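Local coordinates for mannosephosphate isomerase, putative (Archaeoglobus fulgidus, PDB 1ZX5), which probably interconverts D-mannose 6-phosphate and D-fructose 6-phosphate as a zinc-dependent type 1 mannose-6-phosphate isomerase of the cupin superfamily, at residues A[41-46]-A[84-89]; A[49-52]-A[57-60]; A[59-64]-A[274-279]; A[258-261]-A[265-268]. All coordinates share one frame; numbering follows the deposited sequence.

Interaction 1: residues A[41-46]-A[84-89]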
loop_
_atom_site.group_PDB
_atom_site.type_symbol
_atom_site.label_atom_id
_atom_site.label_comp_id
_atom_site.label_asym_id
_atom_site.label_seq_id
_atom_site.Cartn_x
_atom_site.Cartn_y
_atom_site.Cartn_z
ATOM N N GLU A 41 -1.646 -1.989 7.745
ATOM C CA GLU A 41 -2.119 -3.359 7.864
ATOM C C GLU A 41 -0.927 -4.308 7.862
ATOM O O GLU A 41 -0.261 -4.462 6.844
ATOM C CB GLU A 41 -3.072 -3.688 6.705
ATOM C CG GLU A 41 -4.211 -2.669 6.482
ATOM C CD GLU A 41 -5.389 -2.880 7.430
ATOM O OE1 GLU A 41 -5.708 -4.036 7.746
ATOM O OE2 GLU A 41 -6.013 -1.896 7.862
ATOM N N PHE A 42 -0.673 -4.950 9.005
ATOM C CA PHE A 42 0.464 -5.868 9.190
ATOM C C PHE A 42 1.795 -5.177 8.974
ATOM O O PHE A 42 2.713 -5.732 8.375
ATOM C CB PHE A 42 0.305 -7.146 8.338
ATOM C CG PHE A 42 -0.944 -7.892 8.660
ATOM C CD1 PHE A 42 -1.062 -8.576 9.874
ATOM C CD2 PHE A 42 -2.038 -7.849 7.799
ATOM C CE1 PHE A 42 -2.243 -9.252 10.212
ATOM C CE2 PHE A 42 -3.217 -8.527 8.115
ATOM C CZ PHE A 42 -3.319 -9.229 9.330
ATOM N N SER A 43 1.887 -3.948 9.483
ATOM C CA SER A 43 3.113 -3.182 9.415
ATOM C C SER A 43 4.211 -3.823 10.251
ATOM O O SER A 43 4.032 -4.055 11.450
ATOM C CB SER A 43 2.881 -1.756 9.896
ATOM O OG SER A 43 4.125 -1.128 10.179
ATOM N N ALA A 44 5.342 -4.105 9.605
ATOM C CA ALA A 44 6.579 -4.389 10.322
ATOM C C ALA A 44 7.543 -3.199 10.210
ATOM O O ALA A 44 8.755 -3.371 10.287
ATOM C CB ALA A 44 7.226 -5.655 9.810
ATOM N N HIS A 45 7.003 -2.000 10.009
ATOM C CA HIS A 45 7.819 -0.799 9.988
ATOM C C HIS A 45 8.085 -0.348 11.425
ATOM O O HIS A 45 7.157 -0.174 12.214
ATOM C CB HIS A 45 7.141 0.306 9.172
ATOM C CG HIS A 45 8.053 1.443 8.832
ATOM N ND1 HIS A 45 8.352 2.453 9.727
ATOM C CD2 HIS A 45 8.761 1.714 7.709
ATOM C CE1 HIS A 45 9.191 3.305 9.161
ATOM N NE2 HIS A 45 9.452 2.880 7.938
ATOM N N THR A 46 9.359 -0.168 11.764
ATOM C CA THR A 46 9.760 0.127 13.152
ATOM C C THR A 46 9.117 1.384 13.765
ATOM O O THR A 46 8.962 1.461 14.982
ATOM C CB THR A 46 11.294 0.176 13.318
ATOM O OG1 THR A 46 11.826 1.225 12.500
ATOM C CG2 THR A 46 11.917 -1.156 12.896
ATOM N N PRO A 84 9.417 -7.265 3.537
ATOM C CA PRO A 84 9.471 -6.696 2.190
ATOM C C PRO A 84 8.489 -5.572 1.825
ATOM O O PRO A 84 8.757 -4.822 0.883
ATOM C CB PRO A 84 9.244 -7.917 1.299
ATOM C CG PRO A 84 8.428 -8.848 2.132
ATOM C CD PRO A 84 8.807 -8.611 3.554
ATOM N N ILE A 85 7.381 -5.441 2.551
ATOM C CA ILE A 85 6.313 -4.533 2.140
ATOM C C ILE A 85 5.664 -3.770 3.292
ATOM O O ILE A 85 5.769 -4.157 4.466
ATOM C CB ILE A 85 5.169 -5.268 1.313
ATOM C CG1 ILE A 85 4.515 -6.395 2.133
ATOM C CG2 ILE A 85 5.692 -5.796 -0.044
ATOM C CD1 ILE A 85 3.253 -7.035 1.458
ATOM N N LEU A 86 4.964 -2.696 2.932
ATOM C CA LEU A 86 4.089 -1.996 3.850
ATOM C C LEU A 86 2.739 -1.816 3.157
ATOM O O LEU A 86 2.671 -1.336 2.017
ATOM C CB LEU A 86 4.687 -0.633 4.254
ATOM C CG LEU A 86 3.816 0.330 5.084
ATOM C CD1 LEU A 86 3.343 -0.285 6.408
ATOM C CD2 LEU A 86 4.570 1.612 5.363
ATOM N N VAL A 87 1.670 -2.211 3.845
ATOM C CA VAL A 87 0.330 -2.135 3.294
ATOM C C VAL A 87 -0.448 -1.097 4.076
ATOM O O VAL A 87 -0.525 -1.170 5.303
ATOM C CB VAL A 87 -0.404 -3.520 3.346
ATOM C CG1 VAL A 87 -1.787 -3.410 2.756
ATOM C CG2 VAL A 87 0.401 -4.589 2.606
ATOM N N ARG A 88 -1.023 -0.132 3.359
ATOM C CA ARG A 88 -1.758 0.953 3.974
ATOM C C ARG A 88 -3.056 1.256 3.249
ATOM O O ARG A 88 -3.060 1.370 2.025
ATOM C CB ARG A 88 -0.917 2.220 3.954
ATOM C CG ARG A 88 0.335 2.127 4.775
ATOM C CD ARG A 88 0.996 3.467 4.843
ATOM N NE ARG A 88 1.773 3.771 3.653
ATOM C CZ ARG A 88 2.375 4.939 3.450
ATOM N NH1 ARG A 88 2.268 5.922 4.346
ATOM N NH2 ARG A 88 3.084 5.130 2.345
ATOM N N LEU A 89 -4.147 1.388 4.009
ATOM C CA LEU A 89 -5.323 2.102 3.534
ATOM C C LEU A 89 -5.038 3.590 3.690
ATOM O O LEU A 89 -4.530 4.016 4.741
ATOM C CB LEU A 89 -6.580 1.715 4.331
ATOM C CG LEU A 89 -7.007 0.243 4.264
ATOM C CD1 LEU A 89 -8.180 -0.004 5.206
ATOM C CD2 LEU A 89 -7.347 -0.142 2.824
HETATM O O HOH W 1 2.240 -4.238 5.811
HETATM O O HOH W 2 5.799 -3.140 7.024
#
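In the antiparallel sheet of the cupin-like catalytic domain, residues 41-46, following on from strand 36-41, run beside strand 85-92 and then peel away. One direct backbone bond remains, from Glu41 N to Val87 O (2.8 Å, N-H...O 172°). Past it, Phe42 has positive phi (60°), a left-handed conformation that turns the chain out of strand geometry, and water fills in for the missing pairing. The first water accepts from Val87 N and donates to Glu41 O (2.7 Å), with a weak third bond to Phe42 O. The second accepts from Ala44 N and donates to Ile85 O. Side chains complete the seam: Leu86 CD1 rests against CB of Ser43 (3.8 Å), whose OG closes an ST turn by accepting from His45 N and also bonds to the backbone oxygen of Arg48. Glu41 is bent, CG anti to the carbonyl carbon (chi1 -51°), and its buried carboxylate is tied on both oxygens: OE2 to Ser39 and Lys29, OE1 to Ser274 of the second cupin domain. Crossing the end of Leu89, Glu41 OE2 comes within 3.9 Å of Leu89 CD1.

Interaction 2: residues A[49-52]-A[57-60]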
loop_
_atom_site.group_PDB
_atom_site.type_symbol
_atom_site.label_atom_id
_atom_site.label_comp_id
_atom_site.label_asym_id
_atom_site.label_seq_id
_atom_site.Cartn_x
_atom_site.Cartn_y
_atom_site.Cartn_z
ATOM N N PRO A 49 4.809 -0.434 14.216
ATOM C CA PRO A 49 4.526 -1.847 13.966
ATOM C C PRO A 49 3.106 -2.255 14.377
ATOM O O PRO A 49 2.582 -1.768 15.382
ATOM C CB PRO A 49 5.570 -2.573 14.815
ATOM C CG PRO A 49 5.906 -1.624 15.913
ATOM C CD PRO A 49 5.692 -0.240 15.389
ATOM N N SER A 50 2.491 -3.127 13.584
ATOM C CA SER A 50 1.190 -3.683 13.916
ATOM C C SER A 50 1.386 -4.784 14.937
ATOM O O SER A 50 2.460 -5.389 15.014
ATOM C CB SER A 50 0.510 -4.252 12.672
ATOM O OG SER A 50 0.088 -3.212 11.803
ATOM N N THR A 51 0.355 -5.040 15.728
ATOM C CA THR A 51 0.388 -6.182 16.617
ATOM C C THR A 51 -0.663 -7.188 16.149
ATOM O O THR A 51 -1.764 -6.820 15.727
ATOM C CB THR A 51 0.225 -5.806 18.138
ATOM O OG1 THR A 51 -1.111 -5.393 18.385
ATOM C CG2 THR A 51 1.165 -4.664 18.565
ATOM N N VAL A 52 -0.301 -8.463 16.214
ATOM C CA VAL A 52 -1.114 -9.525 15.637
ATOM C C VAL A 52 -1.569 -10.562 16.670
ATOM O O VAL A 52 -0.985 -10.678 17.753
ATOM C CB VAL A 52 -0.385 -10.220 14.441
ATOM C CG1 VAL A 52 -0.105 -9.218 13.329
ATOM C CG2 VAL A 52 0.900 -10.913 14.892
ATOM N N GLN A 57 -3.141 -15.400 20.878
ATOM C CA GLN A 57 -2.116 -14.654 21.628
ATOM C C GLN A 57 -1.523 -13.481 20.840
ATOM O O GLN A 57 -1.346 -13.555 19.618
ATOM C CB GLN A 57 -0.999 -15.571 22.135
ATOM C CG GLN A 57 -1.367 -16.373 23.373
ATOM C CD GLN A 57 -2.224 -17.577 23.049
ATOM O OE1 GLN A 57 -2.202 -18.085 21.924
ATOM N NE2 GLN A 57 -2.991 -18.041 24.035
ATOM N N GLN A 58 -1.198 -12.415 21.569
ATOM C CA GLN A 58 -0.793 -11.144 20.984
ATOM C C GLN A 58 0.728 -10.955 20.899
ATOM O O GLN A 58 1.440 -11.191 21.869
ATOM C CB GLN A 58 -1.443 -10.021 21.794
ATOM C CG GLN A 58 -1.069 -8.634 21.376
ATOM C CD GLN A 58 -1.836 -7.577 22.141
ATOM O OE1 GLN A 58 -1.241 -6.735 22.825
ATOM N NE2 GLN A 58 -3.167 -7.611 22.031
ATOM N N LEU A 59 1.209 -10.544 19.721
ATOM C CA LEU A 59 2.619 -10.161 19.517
ATOM C C LEU A 59 2.791 -9.171 18.354
ATOM O O LEU A 59 1.881 -8.970 17.544
ATOM C CB LEU A 59 3.532 -11.384 19.324
ATOM C CG LEU A 59 3.445 -12.240 18.051
ATOM C CD1 LEU A 59 4.737 -13.015 17.841
ATOM C CD2 LEU A 59 2.256 -13.196 18.106
ATOM N N SER A 60 3.967 -8.565 18.282
ATOM C CA SER A 60 4.268 -7.574 17.267
ATOM C C SER A 60 4.657 -8.249 15.953
ATOM O O SER A 60 5.227 -9.338 15.979
ATOM C CB SER A 60 5.388 -6.663 17.780
ATOM O OG SER A 60 6.104 -6.042 16.736
#
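Leu59 O is approached by three groups of the facing strand. Val52 N gives it a short, straight hydrogen bond (2.6 Å, N-H...O 173°), arriving nearly along the C=O axis; Thr51 CA adds a CA-H...O contact, and the methyl Val52 CG2 closes in at 3.4 Å. The return bond, from Leu59 N to Val52 O, is longer at 3.0 Å. Val52 O also takes a second, weaker CA-H...O contact from Gln58 CA (3.3 Å). These bonds make Val52 and Leu59 an antiparallel hydrogen-bonded pair in the beta hairpin of strands 51-54 and 57-60, while Thr51 and Ser60 beside them form a non-hydrogen-bonded pair with CA atoms 4.2 Å apart. The two pairs turn to different faces. On that of Val52 and Leu59, Val52 has CG1 anti to the carbonyl carbon (chi1 -61°), so that CG2 falls between the backbone N and the carbonyl carbon and meets Leu59 CD2 at 4.2 Å, the branches passing at a slant; Phe42, Met61 and Leu64 cover this apolar side. The face of Thr51 and Ser60 is more polar. Thr51 OG1 is buried there with no hydrogen-bond partner in the model, and the amide carbon of Gln58 comes near it. Ser60 ends the hairpin as the N-cap of helix 61-73: its OG, anti to its own N (chi1 156°), accepts from Ile62 N, while the ring carbon Pro49 CB packs against the same oxygen at 4.0 Å.

Interaction 3: residues A[59-64]-A[274-279]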
loop_
_atom_site.group_PDB
_atom_site.type_symbol
_atom_site.label_atom_id
_atom_site.label_comp_id
_atom_site.label_asym_id
_atom_site.label_seq_id
_atom_site.Cartn_x
_atom_site.Cartn_y
_atom_site.Cartn_z
ATOM N N LEU A 59 1.209 -10.544 19.721
ATOM C CA LEU A 59 2.619 -10.161 19.517
ATOM C C LEU A 59 2.791 -9.171 18.354
ATOM O O LEU A 59 1.881 -8.970 17.544
ATOM C CB LEU A 59 3.532 -11.384 19.324
ATOM C CG LEU A 59 3.445 -12.240 18.051
ATOM C CD1 LEU A 59 4.737 -13.015 17.841
ATOM C CD2 LEU A 59 2.256 -13.196 18.106
ATOM N N SER A 60 3.967 -8.565 18.282
ATOM C CA SER A 60 4.268 -7.574 17.267
ATOM C C SER A 60 4.657 -8.249 15.953
ATOM O O SER A 60 5.227 -9.338 15.979
ATOM C CB SER A 60 5.388 -6.663 17.780
ATOM O OG SER A 60 6.104 -6.042 16.736
HETATM N N MSE A 61 4.367 -7.595 14.820
HETATM C CA MSE A 61 4.776 -8.087 13.493
HETATM C C MSE A 61 6.273 -8.268 13.415
HETATM O O MSE A 61 6.775 -9.090 12.643
HETATM C CB MSE A 61 4.386 -7.113 12.374
HETATM C CG MSE A 61 3.033 -7.307 11.782
HETATM SE SE MSE A 61 2.790 -9.088 11.018
HETATM C CE MSE A 61 4.109 -9.100 9.627
ATOM N N ILE A 62 6.983 -7.459 14.186
ATOM C CA ILE A 62 8.443 -7.483 14.207
ATOM C C ILE A 62 8.928 -8.764 14.902
ATOM O O ILE A 62 9.816 -9.447 14.390
ATOM C CB ILE A 62 9.002 -6.173 14.817
ATOM C CG1 ILE A 62 8.735 -5.022 13.828
ATOM C CG2 ILE A 62 10.495 -6.309 15.175
ATOM C CD1 ILE A 62 9.180 -3.643 14.299
ATOM N N GLU A 63 8.343 -9.080 16.056
ATOM C CA GLU A 63 8.624 -10.340 16.728
ATOM C C GLU A 63 8.238 -11.493 15.801
ATOM O O GLU A 63 9.062 -12.364 15.515
ATOM C CB GLU A 63 7.880 -10.436 18.066
ATOM C CG GLU A 63 8.326 -11.597 18.954
ATOM C CD GLU A 63 7.647 -11.604 20.317
ATOM O OE1 GLU A 63 7.678 -10.565 21.014
ATOM O OE2 GLU A 63 7.095 -12.654 20.703
ATOM N N LEU A 64 7.002 -11.470 15.299
ATOM C CA LEU A 64 6.524 -12.541 14.409
ATOM C C LEU A 64 7.514 -12.822 13.265
ATOM O O LEU A 64 7.852 -13.973 13.000
ATOM C CB LEU A 64 5.119 -12.235 13.858
ATOM C CG LEU A 64 4.521 -13.333 12.963
ATOM C CD1 LEU A 64 4.041 -14.537 13.787
ATOM C CD2 LEU A 64 3.407 -12.800 12.097
ATOM N N SER A 274 -8.092 -6.969 7.131
ATOM C CA SER A 274 -7.086 -7.732 6.431
ATOM C C SER A 274 -6.712 -8.972 7.207
ATOM O O SER A 274 -6.869 -9.053 8.432
ATOM C CB SER A 274 -5.804 -6.914 6.236
ATOM O OG SER A 274 -6.070 -5.783 5.450
ATOM N N CYS A 275 -6.102 -9.886 6.475
ATOM C CA CYS A 275 -5.726 -11.152 6.993
ATOM C C CYS A 275 -4.340 -11.486 6.422
ATOM O O CYS A 275 -4.102 -11.319 5.229
ATOM C CB CYS A 275 -6.803 -12.113 6.482
ATOM S SG CYS A 275 -6.512 -13.698 6.785
ATOM N N LEU A 276 -3.431 -11.947 7.278
ATOM C CA LEU A 276 -2.095 -12.371 6.866
ATOM C C LEU A 276 -2.045 -13.902 6.733
ATOM O O LEU A 276 -2.359 -14.631 7.681
ATOM C CB LEU A 276 -1.045 -11.876 7.876
ATOM C CG LEU A 276 0.410 -12.371 7.783
ATOM C CD1 LEU A 276 1.128 -11.773 6.590
ATOM C CD2 LEU A 276 1.180 -12.014 9.073
ATOM N N VAL A 277 -1.656 -14.375 5.550
ATOM C CA VAL A 277 -1.589 -15.796 5.261
ATOM C C VAL A 277 -0.123 -16.190 5.070
ATOM O O VAL A 277 0.503 -15.774 4.094
ATOM C CB VAL A 277 -2.400 -16.162 3.988
ATOM C CG1 VAL A 277 -2.427 -17.691 3.777
ATOM C CG2 VAL A 277 -3.830 -15.555 4.041
ATOM N N PRO A 278 0.434 -16.976 6.009
ATOM C CA PRO A 278 1.813 -17.460 5.846
ATOM C C PRO A 278 1.976 -18.370 4.624
ATOM O O PRO A 278 1.030 -19.064 4.237
ATOM C CB PRO A 278 2.082 -18.244 7.146
ATOM C CG PRO A 278 1.048 -17.748 8.130
ATOM C CD PRO A 278 -0.168 -17.439 7.275
ATOM N N ALA A 279 3.170 -18.349 4.031
ATOM C CA ALA A 279 3.528 -19.221 2.899
ATOM C C ALA A 279 3.316 -20.705 3.156
ATOM O O ALA A 279 3.132 -21.477 2.211
ATOM C CB ALA A 279 4.961 -18.984 2.488
#
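Leu276 meets Met61 and Leu64 through aliphatic carbon and selenium alone, and the flat group beside them is the ring of Phe42: Leu276 CB lies over one of its faces, while the selenium of Met61 and the methyl Val52 CG1 stand near its edge. The contact joins the two cupin domains, setting the first turn of helix 61-73, from the catalytic domain, against strand 274-277 of the C-terminal one. The backbones stay far apart, with the CA atoms of Met61 and Leu276 separated by 10.5 Å, so side chains span the whole gap. Leu276 points toward the helix, its CG anti to the backbone N (chi1 171°), and a single methyl, CD2, does the touching. Leu64 answers in the same extended way from the next position facing the strand, and the two leucines end tip to tip. Met61, a selenomethionine, leaves its backbone to one side and bends at both chi2 and chi3, bringing SE to 3.9 Å from Leu276 CD2 and CE to 4.2 Å. Only three side chains meet between the segments, burying about 87 Å²; Phe42, Leu72 of the same helix and Ile251 of the neighbouring strand add to the apolar surroundings. The closest approach of all is methyl to methyl, Leu64 CD2 to Leu276 CD2 at 3.8 Å.

Interaction 4: residues A[258-261]-A[265-268]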
loop_
_atom_site.group_PDB
_atom_site.type_symbol
_atom_site.label_atom_id
_atom_site.label_comp_id
_atom_site.label_asym_id
_atom_site.label_seq_id
_atom_site.Cartn_x
_atom_site.Cartn_y
_atom_site.Cartn_z
ATOM N N TYR A 258 -18.743 -10.015 3.005
ATOM C CA TYR A 258 -18.341 -10.767 4.181
ATOM C C TYR A 258 -17.820 -12.125 3.711
ATOM O O TYR A 258 -18.425 -12.739 2.846
ATOM C CB TYR A 258 -19.563 -10.948 5.086
ATOM C CG TYR A 258 -19.352 -11.936 6.215
ATOM C CD1 TYR A 258 -18.521 -11.616 7.289
ATOM C CD2 TYR A 258 -19.967 -13.191 6.198
ATOM C CE1 TYR A 258 -18.307 -12.508 8.322
ATOM C CE2 TYR A 258 -19.761 -14.097 7.242
ATOM C CZ TYR A 258 -18.934 -13.739 8.302
ATOM O OH TYR A 258 -18.713 -14.614 9.343
ATOM N N PHE A 259 -16.714 -12.586 4.284
ATOM C CA PHE A 259 -16.028 -13.815 3.830
ATOM C C PHE A 259 -15.848 -14.832 4.937
ATOM O O PHE A 259 -15.417 -14.478 6.019
ATOM C CB PHE A 259 -14.630 -13.479 3.261
ATOM C CG PHE A 259 -14.683 -12.628 2.035
ATOM C CD1 PHE A 259 -14.747 -13.213 0.767
ATOM C CD2 PHE A 259 -14.714 -11.239 2.145
ATOM C CE1 PHE A 259 -14.832 -12.435 -0.371
ATOM C CE2 PHE A 259 -14.801 -10.452 1.002
ATOM C CZ PHE A 259 -14.864 -11.053 -0.255
ATOM N N ILE A 260 -16.149 -16.093 4.645
ATOM C CA ILE A 260 -15.728 -17.211 5.498
ATOM C C ILE A 260 -14.470 -17.816 4.866
ATOM O O ILE A 260 -14.433 -18.059 3.663
ATOM C CB ILE A 260 -16.869 -18.256 5.690
ATOM C CG1 ILE A 260 -18.056 -17.582 6.409
ATOM C CG2 ILE A 260 -16.370 -19.497 6.463
ATOM C CD1 ILE A 260 -19.342 -18.373 6.359
ATOM N N LEU A 261 -13.432 -17.996 5.679
ATOM C CA LEU A 261 -12.134 -18.465 5.209
ATOM C C LEU A 261 -11.923 -19.870 5.743
ATOM O O LEU A 261 -12.145 -20.124 6.930
ATOM C CB LEU A 261 -11.000 -17.529 5.688
ATOM C CG LEU A 261 -11.111 -15.996 5.508
ATOM C CD1 LEU A 261 -9.908 -15.238 6.110
ATOM C CD2 LEU A 261 -11.296 -15.617 4.046
ATOM N N GLU A 265 -7.528 -23.957 9.563
ATOM C CA GLU A 265 -8.642 -23.686 10.459
ATOM C C GLU A 265 -9.650 -22.799 9.718
ATOM O O GLU A 265 -9.397 -22.378 8.594
ATOM C CB GLU A 265 -8.136 -23.044 11.763
ATOM C CG GLU A 265 -7.774 -21.548 11.685
ATOM C CD GLU A 265 -6.481 -21.218 10.902
ATOM O OE1 GLU A 265 -5.683 -22.132 10.570
ATOM O OE2 GLU A 265 -6.261 -20.010 10.628
ATOM N N THR A 266 -10.793 -22.534 10.341
ATOM C CA THR A 266 -11.841 -21.718 9.743
ATOM C C THR A 266 -11.839 -20.367 10.447
ATOM O O THR A 266 -11.623 -20.283 11.659
ATOM C CB THR A 266 -13.220 -22.442 9.828
ATOM O OG1 THR A 266 -13.144 -23.680 9.109
ATOM C CG2 THR A 266 -14.354 -21.620 9.223
ATOM N N ALA A 267 -12.030 -19.307 9.679
ATOM C CA ALA A 267 -12.053 -17.952 10.212
ATOM C C ALA A 267 -13.013 -17.139 9.361
ATOM O O ALA A 267 -13.635 -17.664 8.446
ATOM C CB ALA A 267 -10.660 -17.339 10.177
ATOM N N ASP A 268 -13.157 -15.861 9.663
ATOM C CA ASP A 268 -13.903 -15.004 8.752
ATOM C C ASP A 268 -13.242 -13.642 8.597
ATOM O O ASP A 268 -12.300 -13.317 9.318
ATOM C CB ASP A 268 -15.393 -14.918 9.129
ATOM C CG ASP A 268 -15.642 -14.211 10.462
ATOM O OD1 ASP A 268 -14.695 -13.785 11.139
ATOM O OD2 ASP A 268 -16.828 -14.083 10.832
#
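Leu261 and Ala267 form the close, inward part of this contact, whereas Ile260 and Thr266, on the other face, make up its looser side. The inward pair exchanges two backbone hydrogen bonds, Leu261 N to Ala267 O (2.8 Å) and Ala267 N to Leu261 O (2.9 Å). Leu261 O also receives the CA-H of Thr266, at a CA to O distance of 3.2 Å. Both side chains of the pair reach Phe7 of the N-terminal segment, and Leu261 packs on Val286 of the adjoining strand. Strands 259-262 and 266-269 thus build an antiparallel beta hairpin at the margin of the C-terminal cupin domain, the axes of segments 259-261 and 266-268 passing 4.4 Å apart, with strand 266-269 outermost in its sheet. On the looser side Ile260 and Thr266 meet diagonally, CG2 to CG2 at 4.0 Å. Tyr258 and Asp268 make a close polar contact at the exposed end of the hairpin, where the Tyr258 hydroxyl donates to Asp268 OD2; the modelled separation of OH and OD2, 2.5 Å, is very short and its exact value doubtful. The carboxylate oxygen comes at the edge of the ring and in its plane, yet the carboxylate as a whole stands almost upright to that ring, 82° between planes. Asp268 places CG between its backbone N and carbonyl carbon (chi1 67°), which turns the acid toward Tyr258, while its CB presses against Phe259 O at 3.1 Å.

In the fold
Interactions 1 and 3 are buried, whereas the hairpins of interactions 2 and 4 are only partly so and lie farther from the chain centre. Interactions 1, 2 and 3 form one connected cluster: Leu59 and Ser60 belong to both 2 and 3, Ser43 O meets Ser50 N, and Phe42 packs on Val52 and Leu276. Interaction 4 joins more distantly, through Leu261 CD1 on Cys275 SG. Chemistry follows position. The paired strands of 2 and 4 rest on regular backbone bonds, 4 adding a tyrosine-to-carboxylate contact, the diverging chains of 1 are bridged by water, and the domain boundary in 3 is purely apolar, although Glu41 and Ser274 provide a polar link beside it.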